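Local structure of F21M12.9 protein (3ADG) at residues R8-E11 with Y12-K15. The protein binds double-stranded RNA and assists DICER-LIKE 1 in the accurate processing of primary microRNA transcripts and their precursors in the plant nucleus. Sequence-based numbering, arbitrary orientation.
Sequences RLQE and YAQK
A trans first torsion at Q10 (chi1 175°), followed by a bend at chi2 of 53°, carries the carboxamide forward along the helix, toward its C-terminal end, until OE1 lies 4.0 Å from CB of A13, a van der Waals approach one turn ahead. With CG anti to the backbone N, chi1 180°, the Y12 ring is directed toward L42, L71 and the ring of Y16. Both residues belong to helix 5-15, the N-terminal helix of the first double-stranded RNA-binding domain, whose alpha-beta-beta-beta-alpha fold packs two helices on one side of an antiparallel sheet. Four consecutive i to i+4 backbone bonds hold the two turns together; the one from A13 N to L9 O, at 2.9 Å, is nearly straight. These bonds satisfy the carbonyls of R8 to E11, while the side chains settle the helix in the domain. L9 and A13 illustrate the buried face of an amphipathic helix: L9 packs against V40 and L42 of the sheet and L68 and L71 of helix 56-71, and A13 meets P21 and L42. Helix geometry also brings each CB close to a carbonyl O about one turn back: CB of Y12 rests 3.3 Å from O of L9, and CB of K15 comes within 3.4 Å of the E11 carbonyl O, the same oxygen that accepts the K15 N-H at 2.9 Å from N.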
ATOM      1  N   ARG A   8       8.739   6.140  -1.112  1.00 27.29           N
ATOM      2  CA  ARG A   8       8.634   6.941  -2.357  1.00 28.51           C
ATOM      3  C   ARG A   8       7.251   7.594  -2.439  1.00 28.99           C
ATOM      4  O   ARG A   8       7.095   8.727  -2.917  1.00 30.34           O
ATOM      5  CB  ARG A   8       8.863   6.074  -3.598  1.00 28.67           C
ATOM      6  CG  ARG A   8      10.299   5.693  -3.804  1.00 30.00           C
ATOM      7  CD  ARG A   8      10.408   4.948  -5.117  1.00 33.09           C
ATOM      8  NE  ARG A   8      11.741   4.399  -5.304  1.00 39.07           N
ATOM      9  CZ  ARG A   8      11.966   3.324  -6.052  1.00 38.45           C
ATOM     10  NH1 ARG A   8      10.934   2.753  -6.688  1.00 38.60           N
ATOM     11  NH2 ARG A   8      13.197   2.844  -6.176  1.00 38.48           N
ATOM     12  N   LEU A   9       6.243   6.887  -1.941  1.00 28.50           N
ATOM     13  CA  LEU A   9       4.884   7.416  -1.980  1.00 29.00           C
ATOM     14  C   LEU A   9       4.757   8.531  -0.942  1.00 29.74           C
ATOM     15  O   LEU A   9       4.124   9.554  -1.198  1.00 28.96           O
ATOM     16  CB  LEU A   9       3.855   6.318  -1.714  1.00 27.78           C
ATOM     17  CG  LEU A   9       2.402   6.695  -1.972  1.00 29.05           C
ATOM     18  CD1 LEU A   9       2.211   6.974  -3.445  1.00 29.08           C
ATOM     19  CD2 LEU A   9       1.503   5.539  -1.500  1.00 30.70           C
ATOM     20  N   GLN A  10       5.357   8.338   0.234  1.00 29.22           N
ATOM     21  CA  GLN A  10       5.356   9.394   1.255  1.00 30.56           C
ATOM     22  C   GLN A  10       6.015  10.683   0.733  1.00 29.95           C
ATOM     23  O   GLN A  10       5.535  11.795   0.961  1.00 29.62           O
ATOM     24  CB  GLN A  10       6.053   8.900   2.534  1.00 31.88           C
ATOM     25  CG  GLN A  10       6.186   9.990   3.564  1.00 37.88           C
ATOM     26  CD  GLN A  10       4.854  10.635   3.838  1.00 43.78           C
ATOM     27  OE1 GLN A  10       4.629  11.793   3.497  1.00 52.11           O
ATOM     28  NE2 GLN A  10       3.946   9.878   4.428  1.00 49.93           N
ATOM     29  N   GLU A  11       7.105  10.535   0.001  1.00 29.66           N
ATOM     30  CA  GLU A  11       7.798  11.698  -0.533  1.00 30.22           C
ATOM     31  C   GLU A  11       6.887  12.430  -1.537  1.00 30.56           C
ATOM     32  O   GLU A  11       6.836  13.676  -1.558  1.00 29.37           O
ATOM     33  CB  GLU A  11       9.079  11.261  -1.214  1.00 30.78           C
ATOM     34  CG  GLU A  11      10.156  10.855  -0.236  1.00 34.25           C
ATOM     35  CD  GLU A  11      11.416  10.396  -0.939  1.00 37.66           C
ATOM     36  OE1 GLU A  11      11.608  10.769  -2.127  1.00 38.33           O
ATOM     37  OE2 GLU A  11      12.206   9.660  -0.295  1.00 41.13           O
ATOM     38  N   TYR A  12       6.214  11.641  -2.375  1.00 29.71           N
ATOM     39  CA  TYR A  12       5.214  12.154  -3.314  1.00 29.89           C
ATOM     40  C   TYR A  12       4.119  12.954  -2.592  1.00 29.57           C
ATOM     41  O   TYR A  12       3.803  14.105  -2.980  1.00 29.32           O
ATOM     42  CB  TYR A  12       4.590  11.014  -4.126  1.00 30.37           C
ATOM     43  CG  TYR A  12       3.539  11.526  -5.109  1.00 29.96           C
ATOM     44  CD1 TYR A  12       3.864  11.767  -6.448  1.00 32.83           C
ATOM     45  CD2 TYR A  12       2.220  11.780  -4.685  1.00 29.64           C
ATOM     46  CE1 TYR A  12       2.895  12.250  -7.365  1.00 32.71           C
ATOM     47  CE2 TYR A  12       1.243  12.257  -5.581  1.00 32.03           C
ATOM     48  CZ  TYR A  12       1.601  12.500  -6.930  1.00 31.89           C
ATOM     49  OH  TYR A  12       0.647  12.980  -7.824  1.00 33.44           O
ATOM     50  N   ALA A  13       3.547  12.334  -1.553  1.00 30.02           N
ATOM     51  CA  ALA A  13       2.509  12.980  -0.737  1.00 30.55           C
ATOM     52  C   ALA A  13       3.006  14.341  -0.244  1.00 30.85           C
ATOM     53  O   ALA A  13       2.326  15.367  -0.380  1.00 31.17           O
ATOM     54  CB  ALA A  13       2.120  12.096   0.405  1.00 30.72           C
ATOM     55  N   GLN A  14       4.212  14.364   0.291  1.00 30.41           N
ATOM     56  CA  GLN A  14       4.715  15.588   0.896  1.00 31.00           C
ATOM     57  C   GLN A  14       4.952  16.653  -0.174  1.00 30.90           C
ATOM     58  O   GLN A  14       4.581  17.801   0.014  1.00 29.95           O
ATOM     59  CB  GLN A  14       5.991  15.291   1.655  1.00 30.71           C
ATOM     60  CG  GLN A  14       6.420  16.409   2.571  1.00 33.09           C
ATOM     61  CD  GLN A  14       7.716  16.060   3.209  1.00 35.00           C
ATOM     62  OE1 GLN A  14       8.780  16.453   2.724  1.00 38.90           O
ATOM     63  NE2 GLN A  14       7.657  15.264   4.255  1.00 34.65           N
ATOM     64  N   LYS A  15       5.551  16.243  -1.297  1.00 30.46           N
ATOM     65  CA  LYS A  15       5.817  17.138  -2.430  1.00 30.92           C
ATOM     66  C   LYS A  15       4.548  17.846  -2.925  1.00 30.78           C
ATOM     67  O   LYS A  15       4.542  19.068  -3.158  1.00 29.68           O
ATOM     68  CB  LYS A  15       6.480  16.374  -3.566  1.00 30.35           C
ATOM     69  CG  LYS A  15       6.640  17.151  -4.863  1.00 33.08           C
ATOM     70  CD  LYS A  15       7.568  16.388  -5.801  1.00 37.42           C
ATOM     71  CE  LYS A  15       7.511  16.962  -7.217  1.00 42.28           C
ATOM     72  NZ  LYS A  15       8.499  16.306  -8.159  1.00 42.44           N
TER